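Local coordinates for putative phosphatase (Bacteroides thetaiotaomicron, PDB 3KYA), which is of unknown function but is named a putative phosphatase, binds zinc ions in the crystal and joins an IPT/TIG domain to what is probably a beta-propeller, at residues A30-L35 / C69-G74; V45-V50 / V84-N89; F99-K104 / S472-E477; A420-A425 / V440-D445. All coordinates share one frame; numbering follows the deposited sequence. Where two conformers were deposited one is given.

Interaction 1: residues A30-L35 / C69-G74; sequences AYQKLL and CFVPSG. With EDO (1,2-ethanediol), chain D; EDO (1,2-ethanediol), chain C.
In the immunoglobulin-like sheet of the IPT/TIG domain, L34 and C69 form an antiparallel hydrogen-bonded pair where strands 33-39 and 66-70 run side by side. L34 N meets C69 O at 2.8 Å in an almost straight bond (177°), and C69 N returns one to L34 O. Past the strand ends the pairing carries on: V71 N bonds to Q32 O and V71 O accepts from Y31 N, 2.8 Å away, which holds both peptide groups flanking V71. On one face of the sheet L34 CD2 rests 4.0 Å from C69 SG. On the other, K33 and F70 lie alongside, pointing the same way, and the bend at chi3 of K33 (-68°) places its CE 3.9 Å from F70 CE1. An alanine in place of F70 would probably open a gap beside K33 CE and I60 and uncover the carbonyl of Y31, whose O lies 3.6 Å from F70 CD1. Farther along, an ethanediol carbon sits over one face of the Y31 ring, and a water joins Y31 OH to S73 OG. Strand 19-28 flanks strand 33-39 and strand 55-62 flanks 66-70, its I58 and I60 touching F70, while F99 packs on L34 and V71.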
loop_
_atom_site.group_PDB
_atom_site.type_symbol
_atom_site.label_atom_id
_atom_site.label_comp_id
_atom_site.label_asym_id
_atom_site.label_seq_id
_atom_site.Cartn_x
_atom_site.Cartn_y
_atom_site.Cartn_z
ATOM N N ALA A 30 11.320 -14.121 -6.191
ATOM C CA ALA A 30 12.618 -13.522 -6.492
ATOM C C ALA A 30 12.884 -12.340 -5.570
ATOM O O ALA A 30 11.971 -11.617 -5.218
ATOM C CB ALA A 30 12.663 -13.076 -7.946
ATOM N N TYR A 31 14.151 -12.158 -5.194
ATOM C CA TYR A 31 14.614 -11.097 -4.290
ATOM C C TYR A 31 14.322 -11.363 -2.802
ATOM O O TYR A 31 14.713 -10.566 -1.959
ATOM C CB TYR A 31 14.113 -9.691 -4.709
ATOM C CG TYR A 31 14.621 -9.267 -6.079
ATOM C CD1 TYR A 31 13.937 -9.624 -7.243
ATOM C CD2 TYR A 31 15.800 -8.524 -6.206
ATOM C CE1 TYR A 31 14.403 -9.238 -8.502
ATOM C CE2 TYR A 31 16.279 -8.132 -7.460
ATOM C CZ TYR A 31 15.578 -8.500 -8.610
ATOM O OH TYR A 31 16.048 -8.132 -9.859
ATOM N N GLN A 32 13.625 -12.459 -2.479
ATOM C CA GLN A 32 13.402 -12.844 -1.085
ATOM C C GLN A 32 14.734 -13.205 -0.446
ATOM O O GLN A 32 15.556 -13.880 -1.070
ATOM C CB GLN A 32 12.484 -14.074 -1.012
ATOM C CG GLN A 32 12.370 -14.761 0.367
ATOM C CD GLN A 32 11.568 -13.970 1.399
ATOM O OE1 GLN A 32 12.010 -13.782 2.557
ATOM N NE2 GLN A 32 10.386 -13.518 0.997
ATOM N N LYS A 33 14.939 -12.766 0.791
ATOM C CA LYS A 33 16.115 -13.148 1.552
ATOM C C LYS A 33 15.845 -14.552 2.111
ATOM O O LYS A 33 14.813 -14.782 2.758
ATOM C CB LYS A 33 16.360 -12.142 2.659
ATOM C CG LYS A 33 17.688 -12.225 3.334
ATOM C CD LYS A 33 17.937 -10.966 4.185
ATOM C CE LYS A 33 18.127 -9.697 3.319
ATOM N NZ LYS A 33 18.521 -8.464 4.083
ATOM N N LEU A 34 16.765 -15.479 1.859
ATOM C CA LEU A 34 16.644 -16.870 2.295
ATOM C C LEU A 34 17.769 -17.253 3.253
ATOM O O LEU A 34 18.952 -16.985 2.992
ATOM C CB LEU A 34 16.667 -17.805 1.074
ATOM C CG LEU A 34 16.611 -19.309 1.308
ATOM C CD1 LEU A 34 15.220 -19.716 1.833
ATOM C CD2 LEU A 34 16.957 -20.046 0.012
ATOM N N LEU A 35 17.385 -17.899 4.349
ATOM C CA LEU A 35 18.300 -18.364 5.379
ATOM C C LEU A 35 18.403 -19.878 5.260
ATOM O O LEU A 35 17.391 -20.583 5.343
ATOM C CB LEU A 35 17.787 -17.960 6.772
ATOM C CG LEU A 35 18.514 -18.519 8.000
ATOM C CD1 LEU A 35 20.003 -18.183 7.989
ATOM C CD2 LEU A 35 17.871 -18.044 9.333
ATOM N N CYS A 69 21.223 -15.782 1.571
ATOM C CA CYS A 69 21.319 -15.462 0.147
ATOM C C CYS A 69 20.004 -14.861 -0.348
ATOM O O CYS A 69 19.002 -14.811 0.389
ATOM C CB CYS A 69 21.666 -16.719 -0.651
ATOM S SG CYS A 69 20.345 -17.963 -0.661
ATOM N N PHE A 70 20.010 -14.357 -1.576
ATOM C CA PHE A 70 18.792 -13.845 -2.205
ATOM C C PHE A 70 18.259 -14.853 -3.204
ATOM O O PHE A 70 19.024 -15.407 -4.008
ATOM C CB PHE A 70 19.058 -12.546 -2.968
ATOM C CG PHE A 70 19.259 -11.347 -2.085
ATOM C CD1 PHE A 70 18.205 -10.851 -1.327
ATOM C CD2 PHE A 70 20.482 -10.680 -2.050
ATOM C CE1 PHE A 70 18.377 -9.723 -0.524
ATOM C CE2 PHE A 70 20.661 -9.545 -1.245
ATOM C CZ PHE A 70 19.611 -9.072 -0.491
ATOM N N VAL A 71 16.944 -15.075 -3.189
ATOM C CA VAL A 71 16.319 -15.973 -4.160
ATOM C C VAL A 71 16.400 -15.355 -5.561
ATOM O O VAL A 71 15.938 -14.242 -5.784
ATOM C CB VAL A 71 14.854 -16.259 -3.809
ATOM C CG1 VAL A 71 14.164 -17.095 -4.902
ATOM C CG2 VAL A 71 14.768 -16.951 -2.430
ATOM N N PRO A 72 16.972 -16.085 -6.523
ATOM C CA PRO A 72 17.098 -15.497 -7.856
ATOM C C PRO A 72 15.825 -15.554 -8.691
ATOM O O PRO A 72 14.964 -16.433 -8.472
ATOM C CB PRO A 72 18.174 -16.352 -8.523
ATOM C CG PRO A 72 18.318 -17.580 -7.695
ATOM C CD PRO A 72 17.616 -17.407 -6.409
ATOM N N SER A 73 15.702 -14.621 -9.630
ATOM C CA SER A 73 14.610 -14.660 -10.587
ATOM C C SER A 73 14.672 -15.966 -11.383
ATOM O O SER A 73 15.751 -16.414 -11.786
ATOM C CB SER A 73 14.707 -13.479 -11.558
ATOM O OG SER A 73 14.453 -12.255 -10.894
ATOM N N GLY A 74 13.514 -16.587 -11.607
ATOM C CA GLY A 74 13.443 -17.796 -12.405
ATOM C C GLY A 74 13.925 -19.084 -11.748
ATOM O O GLY A 74 14.298 -20.012 -12.451
HETATM C C1 EDO D . 17.315 -11.457 -8.727
HETATM O O1 EDO D . 17.810 -12.572 -9.487
HETATM C C2 EDO D . 17.650 -11.579 -7.247
HETATM O O2 EDO D . 19.063 -11.594 -7.055
HETATM C C1 EDO C . 10.486 -12.871 -11.648
HETATM O O1 EDO C . 11.519 -13.513 -12.405
HETATM C C2 EDO C . 10.782 -11.389 -11.491
HETATM O O2 EDO C . 11.898 -11.210 -10.614
HETATM O O HOH W 1 15.747 -10.068 -11.849
#

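Interaction 2: residues V45-V50 / V84-N89; sequences VSKVKV and VGEGEN
V48 and V84 face each other as an antiparallel non-hydrogen-bonded pair, and they make the buried half of this contact. V48 CG2 lies 4.2 Å from V84 CG1, and V62 from strand 55-62 packs on V48 while F12 and V18 pack on V84. Just beside the valines the backbone is drawn close: G85 N bonds to K47 O at 2.9 Å, and the same carbonyl oxygen receives a CA-H...O contact from V84 CA at 3.3 Å. G85 suits the place, because its backbone angles would jam a CB against the preceding carbonyl, and such a CB would also clash with N89 O.

The other half lies on the surface and consists of side-chain ends. K47 and E86 cross at about a right angle, and K47 NZ forms a salt bridge with E86 OE2 at 2.8 Å, coming in on the anti side of the carboxylate and 32° out of its plane. The bend at chi2 of K47 (-69°) turns CD toward this oxygen, with 3.6 Å between K47 CD and E86 OE2. A water donates to both E86 OE2 and S46 O, giving the acid a second link to the 45-47 turn. Both residues also touch a crystal neighbour, so their pose may owe something to the lattice.

A short 3-10 turn leading into strand 48-52, set against the exit of strand 80-84 where the chain turns back toward strand 91-94, forms one end of an immunoglobulin-like beta-sandwich of the E-set kind.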
loop_
_atom_site.group_PDB
_atom_site.type_symbol
_atom_site.label_atom_id
_atom_site.label_comp_id
_atom_site.label_asym_id
_atom_site.label_seq_id
_atom_site.Cartn_x
_atom_site.Cartn_y
_atom_site.Cartn_z
ATOM N N VAL A 45 32.227 -15.680 2.540
ATOM C CA VAL A 45 31.391 -15.549 1.361
ATOM C C VAL A 45 32.164 -15.909 0.075
ATOM O O VAL A 45 31.617 -16.535 -0.830
ATOM C CB VAL A 45 30.836 -14.113 1.243
ATOM C CG1 VAL A 45 30.151 -13.916 -0.107
ATOM C CG2 VAL A 45 29.852 -13.842 2.374
ATOM N N SER A 46 33.446 -15.551 0.017
ATOM C CA SER A 46 34.270 -15.819 -1.173
ATOM C C SER A 46 34.443 -17.307 -1.492
ATOM O O SER A 46 34.755 -17.659 -2.628
ATOM C CB SER A 46 35.648 -15.133 -1.062
ATOM O OG SER A 46 36.505 -15.773 -0.125
ATOM N N LYS A 47 34.218 -18.176 -0.509
ATOM C CA LYS A 47 34.394 -19.613 -0.697
ATOM C C LYS A 47 33.073 -20.360 -0.862
ATOM O O LYS A 47 33.062 -21.600 -0.895
ATOM C CB LYS A 47 35.191 -20.196 0.488
ATOM C CG LYS A 47 36.642 -19.740 0.549
ATOM C CD LYS A 47 37.447 -20.343 -0.598
ATOM C CE LYS A 47 38.932 -20.023 -0.501
ATOM N NZ LYS A 47 39.699 -20.671 -1.613
ATOM N N VAL A 48 31.970 -19.627 -1.003
ATOM C CA VAL A 48 30.660 -20.263 -1.124
ATOM C C VAL A 48 29.913 -19.805 -2.370
ATOM O O VAL A 48 29.865 -18.612 -2.687
ATOM C CB VAL A 48 29.818 -19.974 0.129
ATOM C CG1 VAL A 48 28.349 -20.408 -0.058
ATOM C CG2 VAL A 48 30.446 -20.647 1.360
ATOM N N LYS A 49 29.333 -20.772 -3.072
ATOM C CA LYS A 49 28.502 -20.506 -4.235
ATOM C C LYS A 49 27.189 -21.264 -4.040
ATOM O O LYS A 49 27.179 -22.417 -3.587
ATOM C CB LYS A 49 29.209 -20.912 -5.533
ATOM C CG LYS A 49 30.501 -20.153 -5.805
ATOM C CD LYS A 49 30.268 -18.646 -6.037
ATOM C CE LYS A 49 31.568 -17.857 -6.203
ATOM N NZ LYS A 49 32.340 -17.736 -4.926
ATOM N N VAL A 50 26.086 -20.590 -4.349
ATOM C CA VAL A 50 24.754 -21.148 -4.184
ATOM C C VAL A 50 23.959 -21.033 -5.472
ATOM O O VAL A 50 23.995 -20.000 -6.146
ATOM C CB VAL A 50 23.982 -20.398 -3.054
ATOM C CG1 VAL A 50 22.519 -20.867 -2.969
ATOM C CG2 VAL A 50 24.656 -20.582 -1.701
ATOM N N VAL A 84 31.070 -25.404 -1.360
ATOM C CA VAL A 84 31.983 -24.736 -0.455
ATOM C C VAL A 84 33.391 -25.166 -0.852
ATOM O O VAL A 84 33.641 -26.352 -1.093
ATOM C CB VAL A 84 31.697 -25.104 1.015
ATOM C CG1 VAL A 84 32.575 -24.260 1.978
ATOM C CG2 VAL A 84 30.218 -24.917 1.329
ATOM N N GLY A 85 34.304 -24.201 -0.946
ATOM C CA GLY A 85 35.677 -24.486 -1.335
ATOM C C GLY A 85 35.902 -24.412 -2.834
ATOM O O GLY A 85 34.961 -24.209 -3.607
ATOM N N GLU A 86 37.157 -24.578 -3.247
ATOM C CA GLU A 86 37.517 -24.483 -4.657
ATOM C C GLU A 86 38.485 -25.574 -5.071
ATOM O O GLU A 86 39.241 -26.081 -4.251
ATOM C CB GLU A 86 38.167 -23.131 -4.944
ATOM C CG GLU A 86 37.374 -21.923 -4.505
ATOM C CD GLU A 86 38.075 -20.633 -4.884
ATOM O OE1 GLU A 86 38.230 -20.406 -6.102
ATOM O OE2 GLU A 86 38.491 -19.869 -3.979
ATOM N N GLY A 87 38.453 -25.927 -6.351
ATOM C CA GLY A 87 39.343 -26.940 -6.896
ATOM C C GLY A 87 39.254 -28.265 -6.160
ATOM O O GLY A 87 38.160 -28.763 -5.907
ATOM N N GLU A 88 40.410 -28.824 -5.799
ATOM C CA GLU A 88 40.459 -30.124 -5.113
ATOM C C GLU A 88 39.690 -30.128 -3.778
ATOM O O GLU A 88 39.214 -31.174 -3.351
ATOM C CB GLU A 88 41.919 -30.595 -4.900
ATOM C CG GLU A 88 42.767 -29.721 -3.963
ATOM C CD GLU A 88 44.183 -30.255 -3.733
ATOM O OE1 GLU A 88 44.505 -31.363 -4.220
ATOM O OE2 GLU A 88 44.978 -29.556 -3.056
ATOM N N ASN A 89 39.578 -28.966 -3.136
ATOM C CA ASN A 89 38.874 -28.836 -1.853
ATOM C C ASN A 89 37.376 -28.501 -1.948
ATOM O O ASN A 89 36.737 -28.280 -0.919
ATOM C CB ASN A 89 39.557 -27.763 -1.001
ATOM C CG ASN A 89 40.976 -28.125 -0.642
ATOM O OD1 ASN A 89 41.385 -29.265 -0.794
ATOM N ND2 ASN A 89 41.730 -27.156 -0.146
HETATM O O HOH W 2 37.246 -17.497 -4.055
#

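Interaction 3: residues F99-K104 / S472-E477; sequences FSYEKK and SMEQEE. With EDO (1,2-ethanediol), chain C.
E474 OE2 is held by two donors, Y101 OH at 2.7 Å and K104 N at 3.0 Å, which reach it from opposite faces of the carboxylate plane, the hydroxyl on the syn side and the amide on the anti side. Y101 and E474 meet tip to tip, ring and carboxylate turned 65° apart, while E474 OE1 accepts from an ethanediol hydroxyl. CG of E474 takes the crowded position between backbone N and carbonyl carbon (chi1 59°), which sets it 3.4 Å from K104 O. That carbonyl receives E474 N at 3.0 Å, giving acid and lysine a second, backbone link. K103 lays its CD 3.4 Å from E474 O.

Here the chain leaves the IPT/TIG domain for strand 105-110, which lies antiparallel to the C-terminal strand 467-473 in one sheet, consistent with the circular closure of a beta-propeller. An alanine in place of E474 would probably leave Y101 OH and K104 N without their shared acceptor and weaken the hold of the C-terminal tail on this linker.

In the next shell, Y101 OH is also hydrogen-bonded to G74 N, and F76 meets the Y101 ring edge-to-face while touching K103 and E474. K104 NZ is hydrogen-bonded to A30 O.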
loop_
_atom_site.group_PDB
_atom_site.type_symbol
_atom_site.label_atom_id
_atom_site.label_comp_id
_atom_site.label_asym_id
_atom_site.label_seq_id
_atom_site.Cartn_x
_atom_site.Cartn_y
_atom_site.Cartn_z
ATOM N N PHE A 99 12.777 -25.517 -2.368
ATOM C CA PHE A 99 12.170 -24.242 -2.013
ATOM C C PHE A 99 10.954 -24.062 -2.912
ATOM O O PHE A 99 11.005 -24.428 -4.076
ATOM C CB PHE A 99 13.182 -23.114 -2.246
ATOM C CG PHE A 99 12.649 -21.730 -1.994
ATOM C CD1 PHE A 99 12.534 -21.233 -0.704
ATOM C CD2 PHE A 99 12.337 -20.898 -3.051
ATOM C CE1 PHE A 99 12.072 -19.948 -0.473
ATOM C CE2 PHE A 99 11.878 -19.617 -2.832
ATOM C CZ PHE A 99 11.740 -19.140 -1.535
ATOM N N SER A 100 9.861 -23.519 -2.389
ATOM C CA SER A 100 8.668 -23.325 -3.203
ATOM C C SER A 100 8.697 -21.919 -3.811
ATOM O O SER A 100 8.370 -20.928 -3.147
ATOM C CB SER A 100 7.402 -23.566 -2.389
ATOM O OG SER A 100 6.281 -23.435 -3.230
ATOM N N TYR A 101 9.126 -21.856 -5.073
ATOM C CA TYR A 101 9.271 -20.600 -5.809
ATOM C C TYR A 101 7.925 -20.039 -6.244
ATOM O O TYR A 101 7.163 -20.713 -6.948
ATOM C CB TYR A 101 10.186 -20.814 -7.023
ATOM C CG TYR A 101 10.412 -19.567 -7.852
ATOM C CD1 TYR A 101 11.349 -18.606 -7.454
ATOM C CD2 TYR A 101 9.691 -19.339 -9.023
ATOM C CE1 TYR A 101 11.551 -17.444 -8.188
ATOM C CE2 TYR A 101 9.899 -18.168 -9.777
ATOM C CZ TYR A 101 10.827 -17.230 -9.350
ATOM O OH TYR A 101 11.049 -16.074 -10.092
ATOM N N GLU A 102 7.636 -18.808 -5.824
ATOM C CA GLU A 102 6.390 -18.138 -6.162
ATOM C C GLU A 102 6.629 -17.260 -7.400
ATOM O O GLU A 102 7.402 -16.289 -7.356
ATOM C CB GLU A 102 5.897 -17.284 -4.999
ATOM C CG GLU A 102 5.552 -18.083 -3.739
ATOM C CD GLU A 102 5.237 -17.196 -2.536
ATOM O OE1 GLU A 102 5.628 -16.001 -2.532
ATOM O OE2 GLU A 102 4.616 -17.711 -1.584
ATOM N N LYS A 103 5.948 -17.600 -8.487
ATOM C CA LYS A 103 6.135 -16.901 -9.753
ATOM C C LYS A 103 5.577 -15.487 -9.710
ATOM O O LYS A 103 4.580 -15.226 -9.033
ATOM C CB LYS A 103 5.492 -17.685 -10.900
ATOM C CG LYS A 103 6.129 -19.052 -11.119
ATOM C CD LYS A 103 5.634 -19.723 -12.395
ATOM C CE LYS A 103 4.201 -20.182 -12.291
ATOM N NZ LYS A 103 4.049 -21.271 -11.282
ATOM N N LYS A 104 6.217 -14.592 -10.459
ATOM C CA LYS A 104 5.784 -13.201 -10.558
ATOM C C LYS A 104 5.497 -12.769 -11.994
ATOM O O LYS A 104 5.964 -13.379 -12.955
ATOM C CB LYS A 104 6.864 -12.270 -9.980
ATOM C CG LYS A 104 6.984 -12.318 -8.466
ATOM C CD LYS A 104 8.143 -11.451 -7.962
ATOM C CE LYS A 104 8.188 -11.431 -6.442
ATOM N NZ LYS A 104 9.414 -10.722 -5.945
ATOM N N SER A 472 3.056 -10.437 -18.095
ATOM C CA SER A 472 2.386 -11.711 -17.840
ATOM C C SER A 472 3.205 -12.554 -16.886
ATOM O O SER A 472 4.378 -12.260 -16.643
ATOM C CB SER A 472 2.197 -12.477 -19.148
ATOM O OG SER A 472 3.439 -12.732 -19.767
HETATM N N MSE A 473 2.603 -13.639 -16.398
HETATM C CA MSE A 473 3.265 -14.529 -15.441
HETATM C C MSE A 473 4.481 -15.201 -16.063
HETATM O O MSE A 473 4.394 -15.751 -17.162
HETATM C CB MSE A 473 2.300 -15.615 -14.952
HETATM C CG MSE A 473 1.128 -15.104 -14.142
HETATM SE SE MSE A 473 1.730 -14.236 -12.530
HETATM C CE MSE A 473 2.685 -15.762 -11.793
ATOM N N GLU A 474 5.621 -15.171 -15.373
ATOM C CA GLU A 474 6.807 -15.842 -15.907
ATOM C C GLU A 474 6.535 -17.351 -16.060
ATOM O O GLU A 474 5.726 -17.917 -15.328
ATOM C CB GLU A 474 8.034 -15.609 -15.031
ATOM C CG GLU A 474 7.876 -16.088 -13.613
ATOM C CD GLU A 474 9.069 -15.756 -12.741
ATOM O OE1 GLU A 474 10.215 -15.748 -13.240
ATOM O OE2 GLU A 474 8.851 -15.535 -11.538
ATOM N N GLN A 475 7.212 -17.978 -17.021
ATOM C CA GLN A 475 7.036 -19.397 -17.310
ATOM C C GLN A 475 8.361 -20.100 -17.429
ATOM O O GLN A 475 9.332 -19.538 -17.939
ATOM C CB GLN A 475 6.321 -19.601 -18.645
ATOM C CG GLN A 475 4.942 -18.989 -18.765
ATOM C CD GLN A 475 4.369 -19.148 -20.171
ATOM O OE1 GLN A 475 3.747 -18.224 -20.713
ATOM N NE2 GLN A 475 4.607 -20.308 -20.783
ATOM N N GLU A 476 8.390 -21.348 -16.974
ATOM C CA GLU A 476 9.567 -22.181 -17.108
ATOM C C GLU A 476 9.596 -22.609 -18.578
ATOM O O GLU A 476 8.667 -23.267 -19.049
ATOM C CB GLU A 476 9.475 -23.376 -16.169
ATOM C CG GLU A 476 10.750 -24.203 -16.064
ATOM C CD GLU A 476 10.604 -25.364 -15.097
ATOM O OE1 GLU A 476 9.545 -25.466 -14.436
ATOM O OE2 GLU A 476 11.546 -26.181 -14.997
ATOM N N GLU A 477 10.627 -22.191 -19.309
ATOM C CA GLU A 477 10.741 -22.493 -20.753
ATOM C C GLU A 477 10.939 -23.977 -21.041
ATOM O O GLU A 477 11.773 -24.626 -20.418
ATOM C CB GLU A 477 11.887 -21.680 -21.376
ATOM C CG GLU A 477 13.293 -22.031 -20.846
ATOM C CD GLU A 477 14.338 -20.972 -21.178
ATOM O OE1 GLU A 477 13.967 -19.879 -21.679
ATOM O OE2 GLU A 477 15.536 -21.227 -20.915
HETATM C C1 EDO C . 10.486 -12.871 -11.648
HETATM O O1 EDO C . 11.519 -13.513 -12.405
HETATM C C2 EDO C . 10.782 -11.389 -11.491
HETATM O O2 EDO C . 11.898 -11.210 -10.614
HETATM O O HOH W 3 9.332 -14.621 -8.257
#

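Interaction 4: residues A420-A425 / V440-D445; sequences ASTSLA and VARFRD
The guanidinium of R442 has the peptide joining T422 and S423 over one face, and T422 CB on that same side, 3.5 Å above the plane and offset toward the rim. R442 NH1 comes 3.4 Å from T422 O, but the angle is poor, so this is van der Waals contact over the face and not a hydrogen bond. NE of R442 makes a salt bridge with D433, and NH1 bonds to both D426 and N428 O. These partners would fix the rotation of the group and hold it against the T422-S423 peptide, and the bend at chi3 (-65°) carries NE to 3.6 Å from T422 CB.

T422 slides past R442 in the opposite direction but crosses V440 at about a right angle. T422 OG1 lies 2.7 Å from V440 O, hydrogen-bonded and tilted 26° from the carbonyl plane, with G419 O a second acceptor for its proton. T422 CG2 packs 4.0 Å from V440 CG1.

The buried arginine thus ties the short helix 422-426 to the segment after strand 435-436. Both belong to the connection from strand 412-415 to strand 446-452, a link between four-stranded and five-stranded sheets as expected between neighbouring blades of a beta-propeller.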
loop_
_atom_site.group_PDB
_atom_site.type_symbol
_atom_site.label_atom_id
_atom_site.label_comp_id
_atom_site.label_asym_id
_atom_site.label_seq_id
_atom_site.Cartn_x
_atom_site.Cartn_y
_atom_site.Cartn_z
ATOM N N ALA A 420 14.903 -0.321 -11.299
ATOM C CA ALA A 420 15.904 0.258 -10.385
ATOM C C ALA A 420 17.342 -0.070 -10.756
ATOM O O ALA A 420 18.178 0.828 -10.884
ATOM C CB ALA A 420 15.619 -0.186 -8.959
ATOM N N SER A 421 17.633 -1.353 -10.957
ATOM C CA SER A 421 18.990 -1.802 -11.262
ATOM C C SER A 421 19.477 -1.381 -12.638
ATOM O O SER A 421 20.654 -1.052 -12.821
ATOM C CB SER A 421 19.080 -3.329 -11.160
ATOM O OG SER A 421 18.632 -3.784 -9.900
ATOM N N THR A 422 18.581 -1.405 -13.619
ATOM C CA THR A 422 18.985 -1.070 -14.970
ATOM C C THR A 422 19.154 0.444 -15.159
ATOM O O THR A 422 20.050 0.873 -15.861
ATOM C CB THR A 422 18.019 -1.682 -15.982
ATOM O OG1 THR A 422 16.687 -1.456 -15.527
ATOM C CG2 THR A 422 18.296 -3.197 -16.095
ATOM N N SER A 423 18.300 1.227 -14.509
ATOM C CA SER A 423 18.401 2.690 -14.579
ATOM C C SER A 423 19.667 3.219 -13.876
ATOM O O SER A 423 20.003 4.386 -14.016
ATOM C CB SER A 423 17.152 3.352 -13.999
ATOM O OG SER A 423 16.987 3.058 -12.626
ATOM N N LEU A 424 20.364 2.358 -13.128
ATOM C CA LEU A 424 21.616 2.734 -12.476
ATOM C C LEU A 424 22.778 2.523 -13.432
ATOM O O LEU A 424 23.681 3.357 -13.550
ATOM C CB LEU A 424 21.860 1.881 -11.235
ATOM C CG LEU A 424 23.191 2.165 -10.517
ATOM C CD1 LEU A 424 23.230 3.609 -10.041
ATOM C CD2 LEU A 424 23.409 1.213 -9.357
ATOM N N ALA A 425 22.748 1.388 -14.116
ATOM C CA ALA A 425 23.802 1.038 -15.060
ATOM C C ALA A 425 24.043 2.121 -16.083
ATOM O O ALA A 425 25.194 2.424 -16.373
ATOM C CB ALA A 425 23.476 -0.285 -15.783
ATOM N N VAL A 440 14.071 -4.400 -12.824
ATOM C CA VAL A 440 14.810 -4.548 -14.078
ATOM C C VAL A 440 14.112 -3.953 -15.315
ATOM O O VAL A 440 14.740 -3.218 -16.085
ATOM C CB VAL A 440 15.116 -6.060 -14.352
ATOM C CG1 VAL A 440 15.812 -6.243 -15.699
ATOM C CG2 VAL A 440 15.969 -6.691 -13.202
ATOM N N ALA A 441 12.838 -4.308 -15.518
ATOM C CA ALA A 441 12.096 -3.909 -16.724
ATOM C C ALA A 441 12.046 -2.389 -16.988
ATOM O O ALA A 441 11.878 -1.580 -16.056
ATOM C CB ALA A 441 10.672 -4.468 -16.673
ATOM N N ARG A 442 12.191 -2.026 -18.265
ATOM C CA ARG A 442 12.077 -0.628 -18.704
ATOM C C ARG A 442 11.357 -0.533 -20.029
ATOM O O ARG A 442 11.361 -1.482 -20.809
ATOM C CB ARG A 442 13.444 0.035 -18.835
ATOM C CG ARG A 442 14.131 0.244 -17.505
ATOM C CD ARG A 442 15.386 1.078 -17.627
ATOM N NE ARG A 442 16.438 0.439 -18.399
ATOM C CZ ARG A 442 17.641 0.972 -18.602
ATOM N NH1 ARG A 442 17.924 2.182 -18.127
ATOM N NH2 ARG A 442 18.564 0.314 -19.296
ATOM N N PHE A 443 10.749 0.630 -20.254
ATOM C CA PHE A 443 10.067 0.961 -21.496
ATOM C C PHE A 443 10.628 2.285 -21.997
ATOM O O PHE A 443 11.408 2.944 -21.289
ATOM C CB PHE A 443 8.561 1.171 -21.271
ATOM C CG PHE A 443 7.819 -0.017 -20.670
ATOM C CD1 PHE A 443 7.258 -0.995 -21.482
ATOM C CD2 PHE A 443 7.599 -0.101 -19.293
ATOM C CE1 PHE A 443 6.556 -2.081 -20.924
ATOM C CE2 PHE A 443 6.887 -1.149 -18.744
ATOM C CZ PHE A 443 6.370 -2.150 -19.557
ATOM N N ARG A 444 10.278 2.657 -23.230
ATOM C CA ARG A 444 10.539 4.012 -23.727
ATOM C C ARG A 444 9.133 4.631 -23.731
ATOM O O ARG A 444 8.287 4.201 -22.931
ATOM C CB ARG A 444 11.268 4.019 -25.075
ATOM C CG ARG A 444 12.622 3.295 -25.008
ATOM C CD ARG A 444 13.498 3.506 -26.212
ATOM N NE ARG A 444 13.964 4.887 -26.281
ATOM C CZ ARG A 444 14.958 5.317 -27.044
ATOM N NH1 ARG A 444 15.620 4.479 -27.833
ATOM N NH2 ARG A 444 15.290 6.595 -27.014
ATOM N N ASP A 445 8.854 5.633 -24.565
ATOM C CA ASP A 445 7.506 6.248 -24.557
ATOM C C ASP A 445 6.399 5.193 -24.786
ATOM O O ASP A 445 6.399 4.505 -25.806
ATOM C CB ASP A 445 7.378 7.347 -25.614
ATOM C CG ASP A 445 8.444 8.427 -25.494
ATOM O OD1 ASP A 445 9.660 8.091 -25.379
ATOM O OD2 ASP A 445 8.052 9.617 -25.567
#

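Interactions 1 and 2 lie in the IPT/TIG domain, on the same sheet and about 20 Å apart between centres; their segments alternate along the chain, and C69 SG touches V50 CG1. Interaction 3 follows at the domain boundary, about 13 Å from interaction 1 between centres. It is joined to it by two probable hydrogen bonds and a shared ethanediol. Interaction 4, nested inside the long loop that interaction 3 closes, belongs to the probable propeller and meets interaction 1 where Y31 OH packs on V440 CG2. Interactions 1, 3 and 4 together therefore line the joint between the two domains, whereas interaction 2 sits at the far end.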